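Local coordinates for protein pre-crRNA processing endonuclease (Streptococcus mutans, PDB 4R0J) that probably cleaves precursor CRISPR RNA into crRNA, as a Cas5 endonuclease of subtype I-C in antiviral defence, at residues 12-17 / 151-156; 59-64 / 203-208; 63-68 / 98-103; 167-172 / 195-200. All blocks are in the same frame, centred on the assembly; numbering follows the deposited sequence.

Contact 1: 12-17 / 151-156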
loop_
_atom_site.group_PDB
_atom_site.type_symbol
_atom_site.label_atom_id
_atom_site.label_comp_id
_atom_site.label_asym_id
_atom_site.label_seq_id
_atom_site.Cartn_x
_atom_site.Cartn_y
_atom_site.Cartn_z
ATOM N N TYR A 12 6.123 -4.893 9.303
ATOM C CA TYR A 12 6.838 -3.855 8.574
ATOM C C TYR A 12 7.567 -4.438 7.377
ATOM O O TYR A 12 8.346 -5.386 7.511
ATOM C CB TYR A 12 7.832 -3.148 9.498
ATOM C CG TYR A 12 7.203 -2.619 10.770
ATOM C CD1 TYR A 12 7.058 -3.433 11.881
ATOM C CD2 TYR A 12 6.745 -1.308 10.853
ATOM C CE1 TYR A 12 6.481 -2.965 13.041
ATOM C CE2 TYR A 12 6.165 -0.827 12.020
ATOM C CZ TYR A 12 6.031 -1.664 13.104
ATOM O OH TYR A 12 5.456 -1.221 14.265
ATOM N N ALA A 13 7.336 -3.838 6.218
ATOM C CA ALA A 13 7.941 -4.287 4.974
ATOM C C ALA A 13 8.614 -3.130 4.261
ATOM O O ALA A 13 8.107 -2.009 4.254
ATOM C CB ALA A 13 6.892 -4.901 4.072
ATOM N N ARG A 14 9.763 -3.415 3.668
ATOM C CA ARG A 14 10.414 -2.469 2.771
ATOM C C ARG A 14 10.195 -2.912 1.319
ATOM O O ARG A 14 10.439 -4.066 0.967
ATOM C CB ARG A 14 11.901 -2.352 3.105
ATOM C CG ARG A 14 12.678 -1.526 2.103
ATOM C CD ARG A 14 14.091 -1.270 2.566
ATOM N NE ARG A 14 14.773 -2.500 2.936
ATOM C CZ ARG A 14 15.780 -2.560 3.802
ATOM N NH1 ARG A 14 16.221 -1.453 4.392
ATOM N NH2 ARG A 14 16.345 -3.728 4.084
ATOM N N ILE A 15 9.719 -1.987 0.488
ATOM C CA ILE A 15 9.440 -2.255 -0.925
ATOM C C ILE A 15 10.327 -1.366 -1.768
ATOM O O ILE A 15 10.337 -0.147 -1.575
ATOM C CB ILE A 15 7.979 -1.864 -1.286
ATOM C CG1 ILE A 15 6.986 -2.311 -0.202
ATOM C CG2 ILE A 15 7.622 -2.354 -2.681
ATOM C CD1 ILE A 15 6.959 -3.779 0.037
ATOM N N ARG A 16 11.075 -1.962 -2.696
ATOM C CA ARG A 16 11.940 -1.195 -3.588
ATOM C C ARG A 16 11.625 -1.505 -5.045
ATOM O O ARG A 16 11.234 -2.627 -5.383
ATOM C CB ARG A 16 13.410 -1.517 -3.315
ATOM C CG ARG A 16 13.943 -0.974 -1.995
ATOM C CD ARG A 16 15.284 -1.637 -1.693
ATOM N NE ARG A 16 15.909 -1.084 -0.498
ATOM C CZ ARG A 16 16.940 -1.641 0.128
ATOM N NH1 ARG A 16 17.460 -2.775 -0.329
ATOM N NH2 ARG A 16 17.446 -1.073 1.214
ATOM N N GLY A 17 11.813 -0.522 -5.914
ATOM C CA GLY A 17 11.592 -0.744 -7.333
ATOM C C GLY A 17 12.317 0.268 -8.177
ATOM O O GLY A 17 12.463 1.426 -7.781
ATOM N N ASP A 151 11.325 -6.849 1.336
ATOM C CA ASP A 151 12.006 -7.530 2.431
ATOM C C ASP A 151 11.466 -7.061 3.785
ATOM O O ASP A 151 10.794 -6.030 3.865
ATOM C CB ASP A 151 13.536 -7.417 2.322
ATOM C CG ASP A 151 14.057 -6.017 2.603
ATOM O OD1 ASP A 151 13.534 -5.045 2.020
ATOM O OD2 ASP A 151 15.018 -5.898 3.399
ATOM N N GLU A 152 11.704 -7.841 4.833
ATOM C CA GLU A 152 11.170 -7.486 6.142
ATOM C C GLU A 152 12.111 -6.539 6.864
ATOM O O GLU A 152 13.331 -6.696 6.810
ATOM C CB GLU A 152 10.902 -8.727 7.007
ATOM C CG GLU A 152 10.098 -8.409 8.279
ATOM C CD GLU A 152 9.751 -9.639 9.115
ATOM O OE1 GLU A 152 10.685 -10.369 9.516
ATOM O OE2 GLU A 152 8.544 -9.867 9.379
ATOM N N ILE A 153 11.538 -5.540 7.524
ATOM C CA ILE A 153 12.313 -4.686 8.412
ATOM C C ILE A 153 11.710 -4.737 9.807
ATOM O O ILE A 153 10.561 -5.134 9.979
ATOM C CB ILE A 153 12.339 -3.234 7.929
ATOM C CG1 ILE A 153 10.916 -2.716 7.729
ATOM C CG2 ILE A 153 13.135 -3.118 6.640
ATOM C CD1 ILE A 153 10.843 -1.219 7.479
ATOM N N SER A 154 12.495 -4.333 10.798
ATOM C CA SER A 154 12.036 -4.293 12.179
ATOM C C SER A 154 11.312 -2.977 12.437
ATOM O O SER A 154 11.435 -2.036 11.657
ATOM C CB SER A 154 13.224 -4.400 13.127
ATOM O OG SER A 154 14.003 -3.220 13.076
ATOM N N GLN A 155 10.559 -2.914 13.530
ATOM C CA GLN A 155 9.915 -1.666 13.919
ATOM C C GLN A 155 10.969 -0.582 14.120
ATOM O O GLN A 155 10.761 0.573 13.766
ATOM C CB GLN A 155 9.122 -1.852 15.212
ATOM C CG GLN A 155 8.385 -0.600 15.648
ATOM C CD GLN A 155 7.715 -0.761 16.996
ATOM O OE1 GLN A 155 7.629 -1.867 17.530
ATOM N NE2 GLN A 155 7.238 0.344 17.556
ATOM N N GLU A 156 12.099 -0.976 14.700
ATOM C CA GLU A 156 13.215 -0.069 14.943
ATOM C C GLU A 156 13.698 0.510 13.624
ATOM O O GLU A 156 13.918 1.713 13.501
ATOM C CB GLU A 156 14.352 -0.817 15.652
ATOM C CG GLU A 156 15.732 -0.191 15.493
ATOM C CD GLU A 156 16.036 0.842 16.555
ATOM O OE1 GLU A 156 15.300 1.849 16.638
ATOM O OE2 GLU A 156 17.014 0.644 17.311
HETATM O O HOH W 1 4.897 -2.615 16.604
HETATM O O HOH W 2 7.541 -7.107 10.292
#
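Arg-14 grips Asp-151 side-on, with one nitrogen to each carboxylate oxygen. Arg-14 NE meets Asp-151 OD1 at 3.0 Å, and Arg-14 NH2 meets Asp-151 OD2 at 2.6 Å. Both oxygens use their syn lone pairs, and the guanidinium and carboxylate planes are only 13° apart. The Asp-151 carboxylate reaches this place because its CG sits between the backbone N and the carbonyl carbon (chi1 71°). Ile-153 CG2 lies over the centre of one guanidinium face, and Arg-16 NH2 lies over the opposite face, toward the rim.

At the other end, Gln-155 crosses the Tyr-12 ring. Its CA lies over the ring face, 3.9 Å from the centroid, in a CH-pi contact. Its CG reaches the Tyr-12 OH, while its NE2 bonds to Glu-159. Between these groups, Ile-153 CG1 packs on Tyr-12 CB at 3.6 Å.

Strands 11-17 and 147-152 are antiparallel neighbours in the large sheet, with Arg-14 and Asp-151 as a hydrogen-bonded pair. Ile-153 N reaches Tyr-12 O from above the carbonyl plane, just before helix 155-160. Ser-154 is the N-cap of that helix. The two-point salt bridge fixes the rotation of the guanidinium, and the pairing of opposite charges probably favours the ionised form of both groups.

Contact 2: 59-64 / 203-208. With SO4 (sulfate ion), chain B.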
loop_
_atom_site.group_PDB
_atom_site.type_symbol
_atom_site.label_atom_id
_atom_site.label_comp_id
_atom_site.label_asym_id
_atom_site.label_seq_id
_atom_site.Cartn_x
_atom_site.Cartn_y
_atom_site.Cartn_z
ATOM N N ASN A 59 -5.975 -7.468 5.118
ATOM C CA ASN A 59 -4.792 -6.666 5.381
ATOM C C ASN A 59 -5.191 -5.206 5.470
ATOM O O ASN A 59 -5.975 -4.721 4.652
ATOM C CB ASN A 59 -3.758 -6.850 4.278
ATOM C CG ASN A 59 -3.062 -8.179 4.366
ATOM O OD1 ASN A 59 -2.756 -8.655 5.455
ATOM N ND2 ASN A 59 -2.831 -8.799 3.221
ATOM N N VAL A 60 -4.662 -4.525 6.476
ATOM C CA VAL A 60 -4.999 -3.132 6.743
ATOM C C VAL A 60 -3.703 -2.349 6.764
ATOM O O VAL A 60 -2.880 -2.521 7.646
ATOM C CB VAL A 60 -5.734 -2.970 8.088
ATOM C CG1 VAL A 60 -6.100 -1.503 8.329
ATOM C CG2 VAL A 60 -6.986 -3.848 8.123
ATOM N N ILE A 61 -3.516 -1.515 5.748
ATOM C CA ILE A 61 -2.312 -0.700 5.637
ATOM C C ILE A 61 -2.577 0.581 6.406
ATOM O O ILE A 61 -3.545 1.287 6.127
ATOM C CB ILE A 61 -2.009 -0.381 4.159
ATOM C CG1 ILE A 61 -1.520 -1.635 3.415
ATOM C CG2 ILE A 61 -0.959 0.711 4.049
ATOM C CD1 ILE A 61 -2.568 -2.702 3.196
ATOM N N THR A 62 -1.742 0.868 7.397
ATOM C CA THR A 62 -1.962 2.061 8.218
ATOM C C THR A 62 -1.034 3.246 7.925
ATOM O O THR A 62 -1.431 4.393 8.142
ATOM C CB THR A 62 -1.944 1.742 9.731
ATOM O OG1 THR A 62 -0.653 1.252 10.110
ATOM C CG2 THR A 62 -3.008 0.695 10.065
ATOM N N GLU A 63 0.191 2.982 7.471
ATOM C CA GLU A 63 1.151 4.072 7.199
ATOM C C GLU A 63 2.194 3.639 6.174
ATOM O O GLU A 63 2.558 2.464 6.106
ATOM C CB GLU A 63 1.853 4.529 8.490
ATOM C CG GLU A 63 2.609 5.866 8.388
ATOM C CD GLU A 63 3.269 6.277 9.698
ATOM O OE1 GLU A 63 4.069 5.488 10.244
ATOM O OE2 GLU A 63 2.984 7.393 10.184
ATOM N N VAL A 64 2.667 4.582 5.369
ATOM C CA VAL A 64 3.791 4.314 4.487
ATOM C C VAL A 64 4.814 5.439 4.639
ATOM O O VAL A 64 4.447 6.596 4.853
ATOM C CB VAL A 64 3.372 4.165 2.996
ATOM C CG1 VAL A 64 2.747 5.455 2.451
ATOM C CG2 VAL A 64 4.567 3.754 2.140
ATOM N N ILE A 203 2.961 8.952 5.296
ATOM C CA ILE A 203 1.569 9.151 4.928
ATOM C C ILE A 203 0.729 8.125 5.675
ATOM O O ILE A 203 1.001 6.922 5.604
ATOM C CB ILE A 203 1.368 8.951 3.412
ATOM C CG1 ILE A 203 2.200 9.964 2.630
ATOM C CG2 ILE A 203 -0.120 9.060 3.035
ATOM C CD1 ILE A 203 2.262 9.652 1.133
ATOM N N LYS A 204 -0.283 8.606 6.391
ATOM C CA LYS A 204 -1.228 7.738 7.075
ATOM C C LYS A 204 -2.453 7.556 6.195
ATOM O O LYS A 204 -2.785 8.427 5.386
ATOM C CB LYS A 204 -1.644 8.347 8.414
ATOM C CG LYS A 204 -0.501 8.598 9.377
ATOM C CD LYS A 204 -1.038 9.165 10.680
ATOM C CE LYS A 204 0.088 9.489 11.645
ATOM N NZ LYS A 204 0.871 8.265 11.971
ATOM N N PHE A 205 -3.113 6.414 6.329
ATOM C CA PHE A 205 -4.280 6.136 5.515
ATOM C C PHE A 205 -5.517 6.011 6.375
ATOM O O PHE A 205 -5.559 5.194 7.292
ATOM C CB PHE A 205 -4.072 4.879 4.652
ATOM C CG PHE A 205 -3.002 5.047 3.625
ATOM C CD1 PHE A 205 -3.280 5.650 2.413
ATOM C CD2 PHE A 205 -1.697 4.671 3.900
ATOM C CE1 PHE A 205 -2.292 5.843 1.474
ATOM C CE2 PHE A 205 -0.695 4.861 2.965
ATOM C CZ PHE A 205 -0.986 5.456 1.750
ATOM N N LYS A 206 -6.512 6.843 6.081
ATOM C CA LYS A 206 -7.751 6.860 6.844
ATOM C C LYS A 206 -8.697 5.792 6.316
ATOM O O LYS A 206 -8.547 5.324 5.189
ATOM C CB LYS A 206 -8.408 8.243 6.772
ATOM C CG LYS A 206 -8.918 8.629 5.386
ATOM C CD LYS A 206 -8.699 10.118 5.097
ATOM C CE LYS A 206 -9.503 11.009 6.026
ATOM N NZ LYS A 206 -9.234 12.463 5.789
ATOM N N PRO A 207 -9.665 5.386 7.144
ATOM C CA PRO A 207 -10.667 4.420 6.696
ATOM C C PRO A 207 -11.434 4.980 5.514
ATOM O O PRO A 207 -11.586 6.193 5.375
ATOM C CB PRO A 207 -11.605 4.300 7.901
ATOM C CG PRO A 207 -10.792 4.740 9.071
ATOM C CD PRO A 207 -9.864 5.792 8.546
ATOM N N GLN A 208 -11.935 4.087 4.678
ATOM C CA GLN A 208 -12.702 4.475 3.513
ATOM C C GLN A 208 -13.858 5.398 3.878
ATOM O O GLN A 208 -14.179 6.327 3.139
ATOM C CB GLN A 208 -13.248 3.219 2.852
ATOM C CG GLN A 208 -13.463 3.353 1.385
ATOM C CD GLN A 208 -14.080 2.105 0.814
ATOM O OE1 GLN A 208 -15.227 1.781 1.112
ATOM N NE2 GLN A 208 -13.318 1.385 0.005
HETATM S S SO4 B . -11.331 0.419 5.145
HETATM O O1 SO4 B . -12.707 0.617 5.593
HETATM O O2 SO4 B . -10.786 1.698 4.691
HETATM O O3 SO4 B . -10.525 -0.083 6.256
HETATM O O4 SO4 B . -11.306 -0.554 4.052
HETATM O O HOH W 3 -6.245 2.376 6.203
#
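Phe-205 turns its ring edge to Val-64, with CE2 3.5 Å from Val-64 CG1. Val-64 CG1 stands between the backbone N and the carbonyl carbon (chi1 62°), and it also packs on Ile-203 CB. Ile-61 CG2 lies alongside the ring at 4.0 Å from Phe-205 CD2. Ile-203 CG2 covers one ring face, toward the rim. Leu-44 and Arg-41 of helix 41-51 also touch the Phe-205 side chain.

Around this apolar group, strands 57-66 and 202-215 pair as antiparallel neighbours in the large sheet. Val-64 and Ile-203 exchange two hydrogen bonds, and Glu-63 faces Lys-204 in a non-hydrogen-bonded pair. Phe-205 N binds Thr-62 O at 3.2 Å, from well above the carbonyl plane. Further on, a water donates to both Ile-61 O and Phe-205 O and bridges the parting chains. At the far end Gln-208 N donates to a sulfate, probably from the crystallisation liquor, which Arg-41 and Tyr-181 also hold.

On the other face, Glu-63 and Lys-204 run side by side. Lys-204 bends at its last torsion (chi4 -60°), and NZ meets Glu-63 OE2 at 2.9 Å from above the carboxylate plane. Glu-63 OE1 bonds to Tyr-158 OH. Each Glu-63 oxygen thus has its own partner, and the lysine charge would be expected to favour an ionised carboxylate.

Contact 3: 63-68 / 98-103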
loop_
_atom_site.group_PDB
_atom_site.type_symbol
_atom_site.label_atom_id
_atom_site.label_comp_id
_atom_site.label_asym_id
_atom_site.label_seq_id
_atom_site.Cartn_x
_atom_site.Cartn_y
_atom_site.Cartn_z
ATOM N N GLU A 63 0.191 2.982 7.471
ATOM C CA GLU A 63 1.151 4.072 7.199
ATOM C C GLU A 63 2.194 3.639 6.174
ATOM O O GLU A 63 2.558 2.464 6.106
ATOM C CB GLU A 63 1.853 4.529 8.490
ATOM C CG GLU A 63 2.609 5.866 8.388
ATOM C CD GLU A 63 3.269 6.277 9.698
ATOM O OE1 GLU A 63 4.069 5.488 10.244
ATOM O OE2 GLU A 63 2.984 7.393 10.184
ATOM N N VAL A 64 2.667 4.582 5.369
ATOM C CA VAL A 64 3.791 4.314 4.487
ATOM C C VAL A 64 4.814 5.439 4.639
ATOM O O VAL A 64 4.447 6.596 4.853
ATOM C CB VAL A 64 3.372 4.165 2.996
ATOM C CG1 VAL A 64 2.747 5.455 2.451
ATOM C CG2 VAL A 64 4.567 3.754 2.140
ATOM N N LYS A 65 6.093 5.086 4.590
ATOM C CA LYS A 65 7.140 6.110 4.568
ATOM C C LYS A 65 7.780 6.111 3.182
ATOM O O LYS A 65 8.145 5.050 2.643
ATOM C CB LYS A 65 8.172 5.876 5.672
ATOM C CG LYS A 65 7.587 6.019 7.070
ATOM C CD LYS A 65 8.658 5.992 8.145
ATOM C CE LYS A 65 8.047 6.129 9.531
ATOM N NZ LYS A 65 9.074 5.988 10.599
ATOM N N VAL A 66 7.859 7.302 2.589
ATOM C CA VAL A 66 8.470 7.507 1.281
ATOM C C VAL A 66 9.927 7.855 1.541
ATOM O O VAL A 66 10.232 8.920 2.086
ATOM C CB VAL A 66 7.790 8.662 0.566
ATOM C CG1 VAL A 66 8.453 8.956 -0.782
ATOM C CG2 VAL A 66 6.292 8.363 0.409
ATOM N N VAL A 67 10.827 6.941 1.200
ATOM C CA VAL A 67 12.227 7.105 1.602
ATOM C C VAL A 67 13.033 7.990 0.662
ATOM O O VAL A 67 13.873 8.803 1.092
ATOM C CB VAL A 67 12.908 5.740 1.707
ATOM C CG1 VAL A 67 14.401 5.906 1.989
ATOM C CG2 VAL A 67 12.229 4.901 2.801
ATOM N N ASN A 68 12.795 7.820 -0.631
ATOM C CA ASN A 68 13.573 8.519 -1.656
ATOM C C ASN A 68 12.879 9.736 -2.229
ATOM O O ASN A 68 11.653 9.780 -2.292
ATOM C CB ASN A 68 13.892 7.574 -2.815
ATOM C CG ASN A 68 14.806 6.439 -2.407
ATOM O OD1 ASN A 68 15.418 6.477 -1.343
ATOM N ND2 ASN A 68 14.896 5.417 -3.247
ATOM N N GLU A 98 11.506 3.655 -2.909
ATOM C CA GLU A 98 11.605 2.825 -1.723
ATOM C C GLU A 98 10.526 3.254 -0.750
ATOM O O GLU A 98 10.420 4.445 -0.407
ATOM C CB GLU A 98 12.999 2.950 -1.080
ATOM C CG GLU A 98 13.073 2.232 0.250
ATOM C CD GLU A 98 14.473 2.157 0.809
ATOM O OE1 GLU A 98 15.443 2.239 0.025
ATOM O OE2 GLU A 98 14.592 2.010 2.041
ATOM N N TYR A 99 9.701 2.299 -0.324
ATOM C CA TYR A 99 8.640 2.574 0.632
ATOM C C TYR A 99 8.784 1.639 1.813
ATOM O O TYR A 99 9.159 0.480 1.655
ATOM C CB TYR A 99 7.257 2.385 -0.022
ATOM C CG TYR A 99 7.124 3.183 -1.285
ATOM C CD1 TYR A 99 7.079 4.574 -1.239
ATOM C CD2 TYR A 99 7.055 2.562 -2.522
ATOM C CE1 TYR A 99 6.983 5.328 -2.388
ATOM C CE2 TYR A 99 6.959 3.307 -3.685
ATOM C CZ TYR A 99 6.904 4.690 -3.608
ATOM O OH TYR A 99 6.810 5.433 -4.750
ATOM N N LEU A 100 8.534 2.171 3.000
ATOM C CA LEU A 100 8.427 1.356 4.205
ATOM C C LEU A 100 6.952 1.332 4.576
ATOM O O LEU A 100 6.318 2.382 4.703
ATOM C CB LEU A 100 9.258 1.961 5.334
ATOM C CG LEU A 100 10.672 2.436 4.980
ATOM C CD1 LEU A 100 11.368 3.038 6.214
ATOM C CD2 LEU A 100 11.497 1.292 4.384
ATOM N N VAL A 101 6.396 0.133 4.729
ATOM C CA VAL A 101 4.964 -0.002 4.959
ATOM C C VAL A 101 4.680 -0.632 6.314
ATOM O O VAL A 101 5.299 -1.626 6.691
ATOM C CB VAL A 101 4.289 -0.841 3.865
ATOM C CG1 VAL A 101 2.795 -0.895 4.121
ATOM C CG2 VAL A 101 4.559 -0.220 2.498
ATOM N N LYS A 102 3.759 -0.021 7.049
ATOM C CA LYS A 102 3.299 -0.562 8.324
ATOM C C LYS A 102 1.865 -1.046 8.144
ATOM O O LYS A 102 0.995 -0.305 7.666
ATOM C CB LYS A 102 3.373 0.515 9.404
ATOM C CG LYS A 102 2.810 0.109 10.755
ATOM C CD LYS A 102 2.887 1.263 11.765
ATOM C CE LYS A 102 2.179 0.905 13.064
ATOM N NZ LYS A 102 2.186 2.054 14.031
ATOM N N PHE A 103 1.619 -2.298 8.512
ATOM C CA PHE A 103 0.310 -2.884 8.288
ATOM C C PHE A 103 0.040 -3.990 9.294
ATOM O O PHE A 103 0.936 -4.436 10.017
ATOM C CB PHE A 103 0.175 -3.413 6.848
ATOM C CG PHE A 103 1.037 -4.606 6.550
ATOM C CD1 PHE A 103 2.382 -4.456 6.252
ATOM C CD2 PHE A 103 0.492 -5.886 6.568
ATOM C CE1 PHE A 103 3.173 -5.566 5.974
ATOM C CE2 PHE A 103 1.280 -6.998 6.292
ATOM C CZ PHE A 103 2.615 -6.836 5.990
HETATM O O HOH W 4 10.696 6.458 -2.428
HETATM O O HOH W 5 17.415 4.924 -0.313
HETATM O O HOH W 6 16.350 2.697 -2.576
#
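Val-67 has CG1 anti to the backbone N (chi1 174°), which leaves CG2 beside that N, anti to the carbonyl carbon, and against Leu-100 CG at 3.6 Å. The two side chains cross at about a right angle. Leu-100 has CG anti to its carbonyl carbon (chi1 -45°). Glu-98 extends its chain across Val-67, with CG 3.8 Å from Val-67 CG2.

The opposite face of the sheet carries Val-64, Val-66, Tyr-99 and Val-101. Val-64 CG2 touches Tyr-99 CB at 3.7 Å and Val-101 CG2 at 4.0 Å. Val-66 lies alongside Tyr-99, while Lys-65 O and Val-66 CA come to the edge of its ring.

The strands are antiparallel. Lys-65 and Leu-100 exchange two hydrogen bonds, the shorter from Lys-65 N to Leu-100 O at 2.7 Å. Lys-102 N donates almost straight to Glu-63 O at 2.9 Å, but the return bond from Glu-63 N is weak. A classic beta bulge here places both Thr-62 and Glu-63 opposite Lys-102. Val-67 N closes the other end on Glu-98 O. Beyond it, one water accepts from Asn-68 N and Glu-98 N, and a second joins Asn-68 ND2 to Glu-98 OE1. Asn-68 ND2 also bonds to Asp-96 O.

Lys-65 reaches Tyr-158 through a cation-pi contact and a hydrogen bond. Strand 11-17 flanks 98-103 and strand 202-215 flanks 63-68. Helix 41-51 covers the valine face through Leu-44 and Ile-48.

Contact 4: 167-172 / 195-200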
loop_
_atom_site.group_PDB
_atom_site.type_symbol
_atom_site.label_atom_id
_atom_site.label_comp_id
_atom_site.label_asym_id
_atom_site.label_seq_id
_atom_site.Cartn_x
_atom_site.Cartn_y
_atom_site.Cartn_z
ATOM N N GLY A 167 11.642 16.446 7.830
ATOM C CA GLY A 167 11.872 17.872 8.039
ATOM C C GLY A 167 10.776 18.749 7.450
ATOM O O GLY A 167 10.589 19.904 7.863
ATOM N N VAL A 168 10.044 18.206 6.482
ATOM C CA VAL A 168 8.956 18.962 5.866
ATOM C C VAL A 168 7.632 18.207 5.861
ATOM O O VAL A 168 7.578 16.971 5.923
ATOM C CB VAL A 168 9.294 19.407 4.416
ATOM C CG1 VAL A 168 10.486 20.375 4.411
ATOM C CG2 VAL A 168 9.557 18.198 3.518
ATOM N N THR A 169 6.554 18.973 5.778
ATOM C CA THR A 169 5.228 18.406 5.606
ATOM C C THR A 169 4.656 18.949 4.302
ATOM O O THR A 169 4.714 20.162 4.042
ATOM C CB THR A 169 4.330 18.753 6.791
ATOM O OG1 THR A 169 4.865 18.152 7.974
ATOM C CG2 THR A 169 2.913 18.233 6.559
ATOM N N ILE A 170 4.145 18.049 3.465
ATOM C CA ILE A 170 3.796 18.369 2.091
ATOM C C ILE A 170 2.386 17.924 1.758
ATOM O O ILE A 170 2.017 16.768 2.008
ATOM C CB ILE A 170 4.756 17.665 1.110
ATOM C CG1 ILE A 170 6.191 18.161 1.338
ATOM C CG2 ILE A 170 4.343 17.914 -0.311
ATOM C CD1 ILE A 170 7.189 17.573 0.376
ATOM N N ASP A 171 1.602 18.837 1.195
ATOM C CA ASP A 171 0.282 18.472 0.671
ATOM C C ASP A 171 0.440 17.846 -0.711
ATOM O O ASP A 171 0.868 18.504 -1.658
ATOM C CB ASP A 171 -0.591 19.728 0.603
ATOM C CG ASP A 171 -1.979 19.454 0.046
ATOM O OD1 ASP A 171 -2.340 18.269 -0.145
ATOM O OD2 ASP A 171 -2.720 20.440 -0.180
ATOM N N LEU A 172 0.091 16.564 -0.821
ATOM C CA LEU A 172 0.212 15.862 -2.099
ATOM C C LEU A 172 -1.073 15.917 -2.915
ATOM O O LEU A 172 -1.157 15.342 -4.004
ATOM C CB LEU A 172 0.635 14.413 -1.861
ATOM C CG LEU A 172 2.037 14.282 -1.255
ATOM C CD1 LEU A 172 2.366 12.818 -0.970
ATOM C CD2 LEU A 172 3.082 14.924 -2.162
ATOM N N LYS A 195 -7.713 13.593 0.725
ATOM C CA LYS A 195 -6.631 14.562 0.883
ATOM C C LYS A 195 -5.426 13.784 1.363
ATOM O O LYS A 195 -5.542 12.925 2.239
ATOM C CB LYS A 195 -7.004 15.625 1.911
ATOM C CG LYS A 195 -8.147 16.521 1.510
ATOM C CD LYS A 195 -8.244 17.695 2.488
ATOM C CE LYS A 195 -9.398 18.618 2.149
ATOM N NZ LYS A 195 -9.394 19.815 3.046
ATOM N N THR A 196 -4.269 14.050 0.775
ATOM C CA THR A 196 -3.073 13.277 1.096
ATOM C C THR A 196 -1.966 14.194 1.601
ATOM O O THR A 196 -1.502 15.058 0.869
ATOM C CB THR A 196 -2.577 12.524 -0.138
ATOM O OG1 THR A 196 -3.611 11.632 -0.589
ATOM C CG2 THR A 196 -1.331 11.717 0.190
ATOM N N VAL A 197 -1.558 14.006 2.854
ATOM C CA VAL A 197 -0.499 14.839 3.447
ATOM C C VAL A 197 0.666 13.924 3.832
ATOM O O VAL A 197 0.478 12.878 4.459
ATOM C CB VAL A 197 -1.007 15.592 4.681
ATOM C CG1 VAL A 197 0.143 16.301 5.399
ATOM C CG2 VAL A 197 -2.106 16.584 4.292
HETATM N N MSE A 198 1.872 14.312 3.439
HETATM C CA MSE A 198 3.060 13.548 3.780
HETATM C C MSE A 198 3.853 14.363 4.800
HETATM O O MSE A 198 4.364 15.423 4.485
HETATM C CB MSE A 198 3.902 13.282 2.531
HETATM C CG MSE A 198 5.184 12.486 2.783
HETATM SE SE MSE A 198 6.136 12.078 1.120
HETATM C CE MSE A 198 6.501 13.933 0.557
ATOM N N GLU A 199 3.912 13.844 6.019
ATOM C CA GLU A 199 4.524 14.515 7.148
ATOM C C GLU A 199 5.841 13.820 7.495
ATOM O O GLU A 199 5.851 12.665 7.957
ATOM C CB GLU A 199 3.577 14.474 8.341
ATOM C CG GLU A 199 4.058 15.306 9.529
ATOM C CD GLU A 199 3.033 15.360 10.648
ATOM O OE1 GLU A 199 2.379 14.325 10.918
ATOM O OE2 GLU A 199 2.866 16.439 11.244
ATOM N N ASN A 200 6.942 14.525 7.253
ATOM C CA ASN A 200 8.284 13.975 7.433
ATOM C C ASN A 200 8.465 12.656 6.698
ATOM O O ASN A 200 9.132 11.739 7.191
ATOM C CB ASN A 200 8.598 13.824 8.916
ATOM C CG ASN A 200 8.623 15.153 9.621
ATOM O OD1 ASN A 200 9.196 16.126 9.113
ATOM N ND2 ASN A 200 7.977 15.223 10.775
HETATM O O HOH W 7 7.107 14.963 4.030
HETATM O O HOH W 8 -4.859 17.212 0.245
#
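Selenomethionine Met-198 lies between Ile-170 and Leu-172 on one face of the hairpin. Its CE meets Ile-170 CD1 at 3.7 Å, and the two side chains point the same way. Its CB meets Leu-172 CD1 at 3.9 Å. Met-198 keeps CG anti to the backbone N and bends only at chi3 (62°), which brings CE to Ile-170. Leu-172 also crosses Thr-196, touching its CG2.

Thr-169, Asp-171, Val-197 and Glu-199 lie on the other, exposed face. Thr-169 CG2 packs on Val-197 CG1 at 3.6 Å, and Thr-169 OG1 lies beside Glu-199 CG.

The backbone sets these positions. Ile-170 and Met-198 exchange two hydrogen bonds, both 2.8 Å between N and O. Leu-172 N bonds to Thr-196 O, and Asn-200 N to Val-168 O. Where strand pairing ends, Asn-200 OD1 accepts from Gly-167 N at 2.8 Å, so a side chain continues the link. Gly-167 takes positive phi (111°), at which a side chain would meet the preceding carbonyl oxygen. At the other end, a water donates to Asp-171 OD1 and holds Thr-196 N weakly, while OD1 also accepts from Gly-173 N.

Strand 169-179 is an outermost strand of the large antiparallel sheet. Strand 191-199 lies between it and strand 202-215, whose Ile-203 touches Leu-172, Thr-196 and Met-198. Tyr-165, from a loop, packs on Ile-170 and Met-198.

How the contacts relate
All four contacts join neighbouring strands of one large antiparallel sheet. Contacts 2 and 3 share Glu-63 and Val-64, so strand 57-66 is paired on both sides. Contact 1 meets contact 3 where strands 11-17 and 97-107 pair, through Ala-13 O to Val-101 N and Ile-15 N to Tyr-99 O. Contacts 2 and 4 meet through Ile-203. Contacts 1, 2 and 3 are all partly buried. Contact 3 has the most buried residues and no salt bridge between its segments, while contacts 1 and 2 have one each. Contact 4 lies at the surface, its centre about 17 Å from the chain centre. It is held mainly by backbone bonds, with an apolar face and one asparagine side-chain bond.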